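Local coordinates for secreted protein (Kutzneria albida DSM 43870, PDB 5M6Q) that probably acts as a microbial transglutaminase, joining the side chains of protein glutamines to amines by acyl transfer, at residues A[173-187]-A[198-212]. Sequence-based numbering, arbitrary orientation.
Sequences FDYGWFDQDTNTWWH and YQSTLRHYSRPLQDF
Trp185 and Ser200 form an antiparallel hydrogen-bonded pair, each N giving to the other's O, and His187 and Tyr198 form the next; between them lies the non-hydrogen-bonded pair Trp186 and Gln199. The N-to-C directions of the short strands 184-187 and 198-200 make 156°, their axes 4.5 Å apart at the closest.

On one face of this beta hairpin the His187 imidazole is held at both nitrogens and on both faces. Its NE2 lies 2.7 Å from Ser200 OG in a nearly straight hydrogen bond, while ND1 gives to the syn side of Asp174 OD2 (3.1 Å), a His-carboxylate bond with the oxygen out of the imidazole plane. Tyr198 CB covers one ring face and Tyr205 CD1 the opposite one, the Tyr205 edge making a T-shaped contact (planes at 83°); the three rings form an aromatic cluster. His187 CG sits between backbone N and carbonyl carbon (chi1 52°), which carries the ring into this slot. A water bridges Asp174 OD2 and Tyr205 O. Along the same face Leu202 CD1 rests on the Trp185 indole, 3.7 Å from CE2, with Phe178 against the other side.

On the reverse face Gln199 stretches over Trp186, CB 3.7 Å above the centre of the six-membered ring. Trp186 NE1 gives to Asp179 OD2, so a leucine here would probably leave that carboxylate oxygen without this donor and the Gln199 chain without its flat support.

In the antiparallel sheet, strand 13-17 flanks 196-200, bringing Trp16 to Trp186, while 174-179 lies between this hairpin and strand 122-131; helix 70-84 sends Leu70 against Trp185 and Leu202.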
loop_
_atom_site.group_PDB
_atom_site.type_symbol
_atom_site.label_atom_id
_atom_site.label_comp_id
_atom_site.label_asym_id
_atom_site.label_seq_id
_atom_site.Cartn_x
_atom_site.Cartn_y
_atom_site.Cartn_z
ATOM N N PHE A 173 12.881 -1.522 2.485
ATOM C CA PHE A 173 11.707 -1.529 1.632
ATOM C C PHE A 173 11.455 -0.187 0.959
ATOM O O PHE A 173 12.084 0.811 1.285
ATOM C CB PHE A 173 10.474 -1.938 2.454
ATOM C CG PHE A 173 10.337 -1.198 3.759
ATOM C CD1 PHE A 173 10.160 0.181 3.782
ATOM C CD2 PHE A 173 10.388 -1.882 4.962
ATOM C CE1 PHE A 173 10.031 0.869 4.982
ATOM C CE2 PHE A 173 10.265 -1.200 6.172
ATOM C CZ PHE A 173 10.082 0.178 6.175
ATOM N N ASP A 174 10.524 -0.183 0.011
ATOM C CA ASP A 174 9.874 1.050 -0.393
ATOM C C ASP A 174 8.373 0.785 -0.362
ATOM O O ASP A 174 7.921 -0.352 -0.587
ATOM C CB ASP A 174 10.338 1.517 -1.782
ATOM C CG ASP A 174 10.186 3.039 -1.982
ATOM O OD1 ASP A 174 9.617 3.729 -1.105
ATOM O OD2 ASP A 174 10.643 3.559 -3.019
ATOM N N TYR A 175 7.618 1.820 -0.027
ATOM C CA TYR A 175 6.159 1.820 -0.112
ATOM C C TYR A 175 5.733 2.938 -1.012
ATOM O O TYR A 175 6.210 4.057 -0.853
ATOM C CB TYR A 175 5.517 2.036 1.258
ATOM C CG TYR A 175 5.587 0.832 2.145
ATOM C CD1 TYR A 175 6.740 0.541 2.865
ATOM C CD2 TYR A 175 4.505 -0.026 2.252
ATOM C CE1 TYR A 175 6.805 -0.592 3.685
ATOM C CE2 TYR A 175 4.560 -1.155 3.068
ATOM C CZ TYR A 175 5.709 -1.426 3.781
ATOM O OH TYR A 175 5.755 -2.547 4.582
ATOM N N GLY A 176 4.809 2.653 -1.922
ATOM C CA GLY A 176 4.266 3.674 -2.793
ATOM C C GLY A 176 2.751 3.707 -2.731
ATOM O O GLY A 176 2.085 2.733 -3.052
ATOM N N TRP A 177 2.216 4.847 -2.319
ATOM C CA TRP A 177 0.786 5.028 -2.226
ATOM C C TRP A 177 0.206 5.320 -3.596
ATOM O O TRP A 177 0.679 6.224 -4.294
ATOM C CB TRP A 177 0.457 6.164 -1.272
ATOM C CG TRP A 177 -0.999 6.479 -1.281
ATOM C CD1 TRP A 177 -1.632 7.440 -2.012
ATOM C CD2 TRP A 177 -2.012 5.808 -0.536
ATOM N NE1 TRP A 177 -2.982 7.412 -1.763
ATOM C CE2 TRP A 177 -3.241 6.423 -0.855
ATOM C CE3 TRP A 177 -2.000 4.757 0.378
ATOM C CZ2 TRP A 177 -4.440 6.025 -0.287
ATOM C CZ3 TRP A 177 -3.203 4.364 0.945
ATOM C CH2 TRP A 177 -4.401 5.002 0.612
ATOM N N PHE A 178 -0.799 4.552 -3.992
ATOM C CA PHE A 178 -1.400 4.731 -5.310
ATOM C C PHE A 178 -2.409 5.871 -5.319
ATOM O O PHE A 178 -3.500 5.747 -4.772
ATOM C CB PHE A 178 -2.096 3.445 -5.773
ATOM C CG PHE A 178 -2.427 3.421 -7.235
ATOM C CD1 PHE A 178 -1.914 4.392 -8.108
ATOM C CD2 PHE A 178 -3.234 2.413 -7.752
ATOM C CE1 PHE A 178 -2.210 4.361 -9.468
ATOM C CE2 PHE A 178 -3.536 2.367 -9.117
ATOM C CZ PHE A 178 -3.016 3.343 -9.977
ATOM N N ASP A 179 -2.044 6.971 -5.966
ATOM C CA ASP A 179 -2.945 8.105 -6.127
ATOM C C ASP A 179 -3.679 7.906 -7.446
ATOM O O ASP A 179 -3.124 8.140 -8.514
ATOM C CB ASP A 179 -2.151 9.416 -6.107
ATOM C CG ASP A 179 -2.995 10.666 -6.444
ATOM O OD1 ASP A 179 -4.120 10.579 -6.993
ATOM O OD2 ASP A 179 -2.490 11.774 -6.172
ATOM N N GLN A 180 -4.927 7.479 -7.358
ATOM C CA GLN A 180 -5.668 7.103 -8.546
ATOM C C GLN A 180 -6.389 8.295 -9.182
ATOM O O GLN A 180 -7.061 8.139 -10.191
ATOM C CB GLN A 180 -6.640 5.979 -8.209
ATOM C CG GLN A 180 -5.878 4.686 -7.899
ATOM C CD GLN A 180 -6.736 3.578 -7.309
ATOM O OE1 GLN A 180 -6.970 3.533 -6.102
ATOM N NE2 GLN A 180 -7.157 2.644 -8.154
ATOM N N ASP A 181 -6.228 9.485 -8.611
ATOM C CA ASP A 181 -6.689 10.690 -9.289
ATOM C C ASP A 181 -5.726 11.034 -10.423
ATOM O O ASP A 181 -6.151 11.351 -11.542
ATOM C CB ASP A 181 -6.797 11.867 -8.327
ATOM C CG ASP A 181 -7.883 11.682 -7.293
ATOM O OD1 ASP A 181 -8.877 10.989 -7.593
ATOM O OD2 ASP A 181 -7.743 12.246 -6.182
ATOM N N THR A 182 -4.430 10.956 -10.139
ATOM C CA THR A 182 -3.430 11.364 -11.120
ATOM C C THR A 182 -2.613 10.209 -11.659
ATOM O O THR A 182 -1.739 10.418 -12.486
ATOM C CB THR A 182 -2.449 12.397 -10.542
ATOM O OG1 THR A 182 -1.778 11.848 -9.399
ATOM C CG2 THR A 182 -3.170 13.671 -10.160
ATOM N N ASN A 183 -2.886 8.998 -11.185
ATOM C CA ASN A 183 -2.131 7.825 -11.616
ATOM C C ASN A 183 -0.645 7.974 -11.264
ATOM O O ASN A 183 0.220 7.681 -12.081
ATOM C CB ASN A 183 -2.293 7.593 -13.125
ATOM C CG ASN A 183 -1.883 6.212 -13.540
ATOM O OD1 ASN A 183 -2.172 5.234 -12.842
ATOM N ND2 ASN A 183 -1.187 6.108 -14.677
ATOM N N THR A 184 -0.357 8.442 -10.052
ATOM C CA THR A 184 1.023 8.525 -9.576
ATOM C C THR A 184 1.191 7.755 -8.278
ATOM O O THR A 184 0.217 7.382 -7.630
ATOM C CB THR A 184 1.485 9.972 -9.343
ATOM O OG1 THR A 184 0.569 10.643 -8.467
ATOM C CG2 THR A 184 1.557 10.730 -10.669
ATOM N N TRP A 185 2.446 7.551 -7.911
ATOM C CA TRP A 185 2.820 6.732 -6.789
ATOM C C TRP A 185 3.630 7.581 -5.818
ATOM O O TRP A 185 4.650 8.156 -6.192
ATOM C CB TRP A 185 3.597 5.508 -7.284
ATOM C CG TRP A 185 2.672 4.640 -8.065
ATOM C CD1 TRP A 185 2.287 4.812 -9.366
ATOM C CD2 TRP A 185 1.924 3.516 -7.568
ATOM N NE1 TRP A 185 1.371 3.843 -9.718
ATOM C CE2 TRP A 185 1.137 3.033 -8.635
ATOM C CE3 TRP A 185 1.861 2.863 -6.332
ATOM C CZ2 TRP A 185 0.293 1.924 -8.502
ATOM C CZ3 TRP A 185 1.034 1.759 -6.203
ATOM C CH2 TRP A 185 0.256 1.301 -7.281
ATOM N N TRP A 186 3.129 7.698 -4.591
ATOM C CA TRP A 186 3.725 8.582 -3.597
ATOM C C TRP A 186 4.606 7.815 -2.642
ATOM O O TRP A 186 4.160 6.876 -1.986
ATOM C CB TRP A 186 2.626 9.318 -2.837
ATOM C CG TRP A 186 1.902 10.280 -3.717
ATOM C CD1 TRP A 186 0.940 9.982 -4.635
ATOM C CD2 TRP A 186 2.105 11.702 -3.790
ATOM N NE1 TRP A 186 0.520 11.137 -5.268
ATOM C CE2 TRP A 186 1.218 12.202 -4.768
ATOM C CE3 TRP A 186 2.958 12.594 -3.132
ATOM C CZ2 TRP A 186 1.147 13.559 -5.092
ATOM C CZ3 TRP A 186 2.880 13.941 -3.452
ATOM C CH2 TRP A 186 1.981 14.411 -4.418
ATOM N N HIS A 187 5.870 8.202 -2.577
ATOM C CA HIS A 187 6.787 7.531 -1.688
ATOM C C HIS A 187 7.753 8.562 -1.124
ATOM O O HIS A 187 7.457 9.749 -1.129
ATOM C CB HIS A 187 7.519 6.361 -2.391
ATOM C CG HIS A 187 8.183 6.710 -3.692
ATOM N ND1 HIS A 187 9.466 6.310 -3.993
ATOM C CD2 HIS A 187 7.727 7.357 -4.790
ATOM C CE1 HIS A 187 9.785 6.722 -5.205
ATOM N NE2 HIS A 187 8.747 7.356 -5.713
ATOM N N TYR A 198 8.248 11.831 -2.718
ATOM C CA TYR A 198 8.295 11.683 -4.169
ATOM C C TYR A 198 6.928 11.363 -4.734
ATOM O O TYR A 198 6.167 10.599 -4.156
ATOM C CB TYR A 198 9.246 10.560 -4.589
ATOM C CG TYR A 198 10.653 10.707 -4.107
ATOM C CD1 TYR A 198 11.357 11.905 -4.274
ATOM C CD2 TYR A 198 11.304 9.638 -3.503
ATOM C CE1 TYR A 198 12.671 12.027 -3.834
ATOM C CE2 TYR A 198 12.611 9.749 -3.066
ATOM C CZ TYR A 198 13.287 10.944 -3.233
ATOM O OH TYR A 198 14.585 11.030 -2.795
ATOM N N GLN A 199 6.647 11.915 -5.896
ATOM C CA GLN A 199 5.444 11.599 -6.639
ATOM C C GLN A 199 5.933 11.061 -7.973
ATOM O O GLN A 199 6.449 11.828 -8.804
ATOM C CB GLN A 199 4.557 12.839 -6.799
ATOM C CG GLN A 199 3.322 12.625 -7.662
ATOM C CD GLN A 199 2.647 13.935 -8.040
ATOM O OE1 GLN A 199 3.178 15.017 -7.775
ATOM N NE2 GLN A 199 1.468 13.843 -8.659
ATOM N N SER A 200 5.815 9.749 -8.167
ATOM C CA SER A 200 6.435 9.100 -9.328
ATOM C C SER A 200 5.454 8.436 -10.273
ATOM O O SER A 200 4.337 8.077 -9.886
ATOM C CB SER A 200 7.444 8.053 -8.866
ATOM O OG SER A 200 8.470 8.663 -8.113
ATOM N N THR A 201 5.875 8.268 -11.519
ATOM C CA THR A 201 5.183 7.326 -12.380
ATOM C C THR A 201 5.417 5.934 -11.810
ATOM O O THR A 201 6.400 5.702 -11.101
ATOM C CB THR A 201 5.697 7.345 -13.816
ATOM O OG1 THR A 201 7.031 6.848 -13.814
ATOM C CG2 THR A 201 5.670 8.752 -14.415
ATOM N N LEU A 202 4.536 4.995 -12.146
ATOM C CA LEU A 202 4.720 3.609 -11.744
ATOM C C LEU A 202 6.031 3.045 -12.267
ATOM O O LEU A 202 6.740 2.360 -11.542
ATOM C CB LEU A 202 3.554 2.742 -12.227
ATOM C CG LEU A 202 3.742 1.265 -11.869
ATOM C CD1 LEU A 202 3.777 1.070 -10.356
ATOM C CD2 LEU A 202 2.679 0.381 -12.523
ATOM N N ARG A 203 6.372 3.342 -13.521
ATOM C CA ARG A 203 7.631 2.859 -14.065
ATOM C C ARG A 203 8.827 3.351 -13.229
ATOM O O ARG A 203 9.773 2.614 -12.991
ATOM C CB ARG A 203 7.818 3.299 -15.522
ATOM C CG ARG A 203 9.072 2.709 -16.150
ATOM C CD ARG A 203 9.365 3.245 -17.549
ATOM N NE ARG A 203 8.154 3.473 -18.333
ATOM C CZ ARG A 203 7.433 2.516 -18.915
ATOM N NH1 ARG A 203 7.783 1.238 -18.799
ATOM N NH2 ARG A 203 6.347 2.841 -19.610
ATOM N N HIS A 204 8.795 4.601 -12.797
ATOM C CA HIS A 204 9.927 5.128 -12.062
ATOM C C HIS A 204 9.984 4.527 -10.662
ATOM O O HIS A 204 11.056 4.138 -10.175
ATOM C CB HIS A 204 9.858 6.647 -11.985
ATOM C CG HIS A 204 10.946 7.243 -11.156
ATOM N ND1 HIS A 204 12.242 7.352 -11.604
ATOM C CD2 HIS A 204 10.938 7.725 -9.892
ATOM C CE1 HIS A 204 12.985 7.889 -10.657
ATOM N NE2 HIS A 204 12.220 8.130 -9.610
ATOM N N TYR A 205 8.823 4.458 -10.013
ATOM C CA TYR A 205 8.730 3.837 -8.700
ATOM C C TYR A 205 9.229 2.379 -8.752
ATOM O O TYR A 205 9.862 1.896 -7.816
ATOM C CB TYR A 205 7.289 3.892 -8.159
ATOM C CG TYR A 205 7.180 3.134 -6.855
ATOM C CD1 TYR A 205 7.714 3.664 -5.681
ATOM C CD2 TYR A 205 6.623 1.860 -6.810
ATOM C CE1 TYR A 205 7.646 2.961 -4.482
ATOM C CE2 TYR A 205 6.557 1.148 -5.615
ATOM C CZ TYR A 205 7.073 1.711 -4.462
ATOM O OH TYR A 205 7.036 1.010 -3.274
ATOM N N SER A 206 8.973 1.699 -9.865
ATOM C CA SER A 206 9.277 0.271 -10.003
ATOM C C SER A 206 10.651 -0.041 -10.616
ATOM O O SER A 206 11.005 -1.208 -10.791
ATOM C CB SER A 206 8.201 -0.407 -10.866
ATOM O OG SER A 206 6.891 -0.109 -10.410
ATOM N N ARG A 207 11.412 0.986 -10.968
ATOM C CA ARG A 207 12.675 0.787 -11.689
ATOM C C ARG A 207 13.656 -0.167 -10.969
ATOM O O ARG A 207 13.667 -0.244 -9.746
ATOM C CB ARG A 207 13.342 2.140 -11.934
ATOM C CG ARG A 207 13.958 2.743 -10.708
ATOM C CD ARG A 207 14.327 4.204 -10.920
ATOM N NE ARG A 207 15.047 4.708 -9.757
ATOM C CZ ARG A 207 14.482 5.017 -8.596
ATOM N NH1 ARG A 207 13.168 4.892 -8.432
ATOM N NH2 ARG A 207 15.234 5.453 -7.594
ATOM N N PRO A 208 14.471 -0.904 -11.741
ATOM C CA PRO A 208 15.460 -1.838 -11.200
ATOM C C PRO A 208 16.374 -1.177 -10.184
ATOM O O PRO A 208 16.893 -0.095 -10.430
ATOM C CB PRO A 208 16.250 -2.267 -12.443
ATOM C CG PRO A 208 15.286 -2.097 -13.560
ATOM C CD PRO A 208 14.500 -0.879 -13.217
ATOM N N LEU A 209 16.534 -1.814 -9.034
ATOM C CA LEU A 209 17.357 -1.271 -7.962
ATOM C C LEU A 209 18.065 -2.421 -7.270
ATOM O O LEU A 209 17.535 -3.533 -7.214
ATOM C CB LEU A 209 16.495 -0.482 -6.969
ATOM C CG LEU A 209 15.937 0.870 -7.418
ATOM C CD1 LEU A 209 15.030 1.447 -6.341
ATOM C CD2 LEU A 209 17.068 1.845 -7.740
ATOM N N GLN A 210 19.257 -2.164 -6.743
ATOM C CA GLN A 210 20.002 -3.209 -6.047
ATOM C C GLN A 210 19.299 -3.619 -4.749
ATOM O O GLN A 210 19.490 -4.724 -4.270
ATOM C CB GLN A 210 21.436 -2.748 -5.731
ATOM C CG GLN A 210 22.391 -2.641 -6.939
ATOM C CD GLN A 210 22.560 -3.956 -7.688
ATOM O OE1 GLN A 210 22.648 -5.028 -7.088
ATOM N NE2 GLN A 210 22.598 -3.877 -9.009
ATOM N N ASP A 211 18.526 -2.706 -4.168
ATOM C CA ASP A 211 17.901 -2.925 -2.864
ATOM C C ASP A 211 16.889 -4.060 -2.885
ATOM O O ASP A 211 16.777 -4.814 -1.918
ATOM C CB ASP A 211 17.179 -1.654 -2.374
ATOM C CG ASP A 211 18.058 -0.420 -2.398
ATOM O OD1 ASP A 211 18.403 0.066 -3.505
ATOM O OD2 ASP A 211 18.375 0.087 -1.306
ATOM N N PHE A 212 16.141 -4.163 -3.982
ATOM C CA PHE A 212 14.904 -4.940 -4.011
ATOM C C PHE A 212 14.821 -5.944 -5.157
ATOM O O PHE A 212 15.221 -5.632 -6.264
ATOM C CB PHE A 212 13.706 -4.001 -4.140
ATOM C CG PHE A 212 13.752 -2.821 -3.226
ATOM C CD1 PHE A 212 13.880 -2.999 -1.847
ATOM C CD2 PHE A 212 13.636 -1.533 -3.739
ATOM C CE1 PHE A 212 13.928 -1.912 -1.000
ATOM C CE2 PHE A 212 13.662 -0.429 -2.902
ATOM C CZ PHE A 212 13.813 -0.613 -1.527
HETATM O O HOH W 1 11.324 3.079 -5.577
HETATM O O HOH W 2 1.893 5.673 -13.170
#